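Local coordinates for protein cyanuric acid amidohydrolase (Azorhizobium caulinodans, PDB 4NQ3) that hydrolyses cyanuric acid, opening its s-triazine ring to give carboxybiuret in the breakdown of herbicides such as atrazine, at residues Q154-K166 against T177-S191. Numbering follows the deposited sequence.
Sequences QVKCPLLTAMRVK and TSDTLKSMGLSRGAS. With BR8 (barbituric acid), chain J; BR8 (barbituric acid), chain C; SO4 (sulfate ion), chain H.
In the active site, the loop that leaves the strand carrying the catalytic Lys156 packs on the helix carrying the substrate-binding Arg188, and two serines of that helix, Ser183 and Ser187, fasten the loop's backbone. Ser183 OG accepts from Leu160 N at 2.9 Å, nearly straight at 164°, and donates to Thr180 O one turn back, a relay from loop to helix. One turn on, a chi1 of 180° swings Ser187 OG away from its own N and out to Pro158 O at 2.9 Å, arriving above the carbonyl plane; Ser227 OG also binds that carbonyl, and Gln127 holds Ser187 OG. Between these two polar grips the Leu159 and Met184 side chains, the latter selenomethionine, run side by side in the same direction, with Leu159 CD2 3.7 Å from Met184 CG. Leu160 packs on the helix through its root, CB 3.7 Å from Ser183 CB, and Val165 CG2 comes within 3.8 Å of Thr177 O. From the first turn of helix 162-170, the extended Arg164 chain returns NH1 to Leu159 O at 3.0 Å, tilted from the carbonyl plane; NH2 bonds Ile229 O, and NE and NH2 weakly meet a sulfate probably from the crystallisation liquor. A leucine in place of Arg164 would probably leave Leu159 O and Ile229 O without these donors, giving the turn more freedom to shift. Arg188 turns at chi3 (-61°) so that NH1 meets barbituric acid O8 edge-on at 3.0 Å, with Met184 O over one guanidinium face and Glu337 in a salt bridge to NE. One backbone carbonyl and one amide, each paired with a serine hydroxyl, thus probably help to keep the Lys156 strand end and the Arg188 helix in a fixed relation beside the barbituric acid site.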
# COMPACT_ATOMS: atom_id res chain seq x y z
N GLN A 154 16.57 10.36 22.43
CA GLN A 154 15.86 9.33 21.68
C GLN A 154 15.02 8.50 22.64
O GLN A 154 15.50 8.10 23.67
CB GLN A 154 16.86 8.45 20.93
CG GLN A 154 16.26 7.37 20.09
CD GLN A 154 15.33 7.91 19.05
OE1 GLN A 154 15.71 8.75 18.23
NE2 GLN A 154 14.09 7.45 19.08
N VAL A 155 13.76 8.26 22.31
CA VAL A 155 12.92 7.41 23.13
C VAL A 155 12.22 6.38 22.24
O VAL A 155 11.68 6.72 21.19
CB VAL A 155 11.87 8.21 23.92
CG1 VAL A 155 10.79 7.30 24.50
CG2 VAL A 155 12.54 8.96 25.01
N LYS A 156 12.26 5.12 22.67
CA LYS A 156 11.50 4.07 22.02
C LYS A 156 10.28 3.81 22.87
O LYS A 156 10.42 3.52 24.06
CB LYS A 156 12.33 2.81 21.87
CG LYS A 156 11.65 1.74 21.04
CD LYS A 156 11.71 2.11 19.61
CE LYS A 156 10.56 1.53 18.83
NZ LYS A 156 10.53 2.06 17.43
N CYS A 157 9.09 3.97 22.31
CA CYS A 157 7.88 3.82 23.13
C CYS A 157 6.91 2.82 22.52
O CYS A 157 6.99 2.52 21.34
CB CYS A 157 7.17 5.16 23.28
SG CYS A 157 6.82 5.92 21.66
N PRO A 158 5.95 2.34 23.32
CA PRO A 158 5.04 1.29 22.89
C PRO A 158 3.91 1.82 22.04
O PRO A 158 3.96 3.00 21.68
CB PRO A 158 4.52 0.71 24.21
CG PRO A 158 4.60 1.82 25.15
CD PRO A 158 5.82 2.61 24.77
N LEU A 159 2.95 0.96 21.68
CA LEU A 159 1.76 1.38 20.95
C LEU A 159 0.63 0.44 21.30
O LEU A 159 0.83 -0.52 22.04
CB LEU A 159 2.00 1.39 19.44
CG LEU A 159 2.47 0.07 18.79
CD1 LEU A 159 1.33 -0.93 18.67
CD2 LEU A 159 3.09 0.33 17.45
N LEU A 160 -0.55 0.68 20.75
CA LEU A 160 -1.70 -0.19 20.99
C LEU A 160 -2.13 -0.97 19.74
O LEU A 160 -2.17 -0.44 18.62
CB LEU A 160 -2.89 0.62 21.51
CG LEU A 160 -2.66 1.37 22.82
CD1 LEU A 160 -3.92 2.09 23.23
CD2 LEU A 160 -2.23 0.40 23.90
N THR A 161 -2.44 -2.24 19.93
CA THR A 161 -3.09 -3.04 18.90
C THR A 161 -4.52 -3.30 19.32
O THR A 161 -4.88 -3.07 20.48
CB THR A 161 -2.39 -4.37 18.68
OG1 THR A 161 -2.51 -5.14 19.88
CG2 THR A 161 -0.91 -4.16 18.33
N ALA A 162 -5.34 -3.80 18.40
CA ALA A 162 -6.72 -4.13 18.72
C ALA A 162 -6.76 -5.03 19.96
O ALA A 162 -7.53 -4.77 20.90
CB ALA A 162 -7.40 -4.79 17.53
N MSE A 163 -5.91 -6.06 19.98
CA MSE A 163 -5.90 -7.04 21.06
C MSE A 163 -5.64 -6.35 22.41
O MSE A 163 -6.30 -6.63 23.41
CB MSE A 163 -4.86 -8.12 20.80
CG MSE A 163 -4.96 -9.36 21.69
SE MSE A 163 -4.01 -10.86 20.89
CE MSE A 163 -4.89 -12.40 21.71
N ARG A 164 -4.70 -5.41 22.42
CA ARG A 164 -4.30 -4.74 23.64
C ARG A 164 -5.41 -3.82 24.18
O ARG A 164 -5.61 -3.69 25.39
CB ARG A 164 -3.02 -3.94 23.38
CG ARG A 164 -1.83 -4.81 23.18
CD ARG A 164 -0.57 -4.00 22.98
NE ARG A 164 0.46 -4.84 22.40
CZ ARG A 164 1.69 -4.44 22.08
NH1 ARG A 164 2.09 -3.19 22.28
NH2 ARG A 164 2.52 -5.30 21.53
N VAL A 165 -6.13 -3.17 23.27
CA VAL A 165 -7.24 -2.32 23.66
C VAL A 165 -8.34 -3.16 24.31
O VAL A 165 -8.93 -2.77 25.32
CB VAL A 165 -7.82 -1.56 22.47
CG1 VAL A 165 -9.21 -1.05 22.79
CG2 VAL A 165 -6.87 -0.43 22.05
N LYS A 166 -8.65 -4.31 23.71
CA LYS A 166 -9.68 -5.16 24.25
C LYS A 166 -9.22 -5.79 25.57
O LYS A 166 -10.04 -6.04 26.45
CB LYS A 166 -10.11 -6.23 23.24
CG LYS A 166 -10.91 -5.69 22.05
CD LYS A 166 -12.20 -5.01 22.50
CE LYS A 166 -12.80 -4.06 21.43
NZ LYS A 166 -14.15 -3.47 21.77
N THR A 177 -7.19 5.79 23.01
CA THR A 177 -7.65 5.64 21.64
C THR A 177 -7.92 4.18 21.35
O THR A 177 -7.50 3.31 22.10
CB THR A 177 -6.61 6.15 20.62
OG1 THR A 177 -7.23 6.23 19.33
CG2 THR A 177 -5.45 5.17 20.51
N SER A 178 -8.62 3.93 20.24
CA SER A 178 -8.75 2.57 19.75
C SER A 178 -8.15 2.47 18.35
O SER A 178 -8.00 1.37 17.82
CB SER A 178 -10.21 2.13 19.74
OG SER A 178 -10.84 2.40 20.98
N ASP A 179 -7.79 3.61 17.75
CA ASP A 179 -7.10 3.64 16.46
C ASP A 179 -5.62 3.31 16.74
O ASP A 179 -4.92 4.04 17.47
CB ASP A 179 -7.27 5.01 15.75
CG ASP A 179 -6.63 5.06 14.32
OD1 ASP A 179 -5.62 4.38 14.08
OD2 ASP A 179 -7.14 5.81 13.44
N THR A 180 -5.15 2.20 16.17
CA THR A 180 -3.82 1.73 16.52
C THR A 180 -2.77 2.68 15.93
O THR A 180 -1.77 2.97 16.57
CB THR A 180 -3.58 0.26 16.05
OG1 THR A 180 -3.70 0.15 14.63
CG2 THR A 180 -4.58 -0.69 16.72
N LEU A 181 -2.99 3.21 14.74
CA LEU A 181 -2.00 4.11 14.17
C LEU A 181 -2.00 5.41 14.97
O LEU A 181 -0.96 6.04 15.14
CB LEU A 181 -2.28 4.37 12.67
CG LEU A 181 -1.49 5.44 11.91
CD1 LEU A 181 -0.04 5.16 11.99
CD2 LEU A 181 -1.87 5.52 10.46
N LYS A 182 -3.17 5.82 15.47
CA LYS A 182 -3.25 7.01 16.31
C LYS A 182 -2.48 6.79 17.62
O LYS A 182 -1.81 7.69 18.13
CB LYS A 182 -4.71 7.38 16.55
CG LYS A 182 -4.96 8.49 17.54
CD LYS A 182 -4.57 9.87 17.01
CE LYS A 182 -5.18 10.99 17.88
NZ LYS A 182 -4.72 12.38 17.50
N SER A 183 -2.55 5.57 18.15
CA SER A 183 -1.87 5.29 19.41
C SER A 183 -0.36 5.54 19.30
O SER A 183 0.29 5.90 20.29
CB SER A 183 -2.13 3.85 19.88
OG SER A 183 -1.39 2.92 19.12
N MSE A 184 0.20 5.37 18.10
CA MSE A 184 1.63 5.62 17.90
C MSE A 184 1.92 7.11 18.05
O MSE A 184 2.95 7.50 18.62
CB MSE A 184 2.10 5.14 16.53
CG MSE A 184 1.98 3.66 16.33
SE MSE A 184 2.98 3.13 14.75
CE MSE A 184 1.59 3.18 13.42
N GLY A 185 1.01 7.93 17.53
CA GLY A 185 1.19 9.36 17.66
C GLY A 185 1.08 9.79 19.12
O GLY A 185 1.90 10.57 19.61
N LEU A 186 0.07 9.26 19.83
CA LEU A 186 -0.15 9.61 21.23
C LEU A 186 1.07 9.19 22.05
O LEU A 186 1.56 9.92 22.92
CB LEU A 186 -1.43 8.96 21.78
CG LEU A 186 -2.71 9.59 21.21
CD1 LEU A 186 -3.97 8.88 21.57
CD2 LEU A 186 -2.74 10.98 21.66
N SER A 187 1.55 7.98 21.77
CA SER A 187 2.68 7.49 22.54
C SER A 187 3.93 8.34 22.27
O SER A 187 4.67 8.67 23.22
CB SER A 187 2.94 6.02 22.25
OG SER A 187 4.05 5.60 23.03
N ARG A 188 4.18 8.68 21.01
CA ARG A 188 5.32 9.55 20.70
C ARG A 188 5.13 10.90 21.38
O ARG A 188 6.06 11.44 21.98
CB ARG A 188 5.48 9.76 19.18
CG ARG A 188 6.01 8.58 18.37
CD ARG A 188 6.25 8.96 16.90
NE ARG A 188 5.00 9.38 16.29
CZ ARG A 188 4.30 8.64 15.43
NH1 ARG A 188 4.75 7.45 15.06
NH2 ARG A 188 3.15 9.09 14.93
N GLY A 189 3.90 11.41 21.32
CA GLY A 189 3.59 12.72 21.86
C GLY A 189 3.77 12.79 23.36
O GLY A 189 4.39 13.73 23.86
N ALA A 190 3.20 11.82 24.09
CA ALA A 190 3.35 11.79 25.54
C ALA A 190 4.81 11.66 25.93
O ALA A 190 5.29 12.36 26.82
CB ALA A 190 2.55 10.68 26.14
N SER A 191 5.54 10.79 25.26
CA SER A 191 6.97 10.66 25.50
C SER A 191 7.71 11.97 25.25
O SER A 191 8.59 12.35 26.02
CB SER A 191 7.55 9.57 24.62
OG SER A 191 6.99 8.33 24.98
N1 BR8 J . -9.63 8.63 17.55
C2 BR8 J . -10.55 7.68 17.17
O2 BR8 J . -10.85 7.59 15.99
N3 BR8 J . -11.11 6.83 18.10
C4 BR8 J . -10.77 6.90 19.46
O4 BR8 J . -11.31 6.13 20.21
C5 BR8 J . -9.78 7.92 20.07
C6 BR8 J . -9.23 8.78 18.90
O8 BR8 J . -8.41 9.64 19.15
N1 BR8 C . 8.14 3.98 14.54
C2 BR8 C . 8.95 3.49 13.58
O2 BR8 C . 9.12 2.29 13.53
N3 BR8 C . 9.54 4.33 12.68
C4 BR8 C . 9.33 5.74 12.72
O4 BR8 C . 9.88 6.46 11.89
C5 BR8 C . 8.47 6.42 13.79
C6 BR8 C . 7.88 5.34 14.69
O8 BR8 C . 7.15 5.67 15.59
S SO4 H . -0.27 -8.12 20.28
O1 SO4 H . 0.89 -9.02 20.28
O2 SO4 H . -1.25 -8.46 19.23
O3 SO4 H . 0.28 -6.79 20.04
O4 SO4 H . -0.95 -8.13 21.59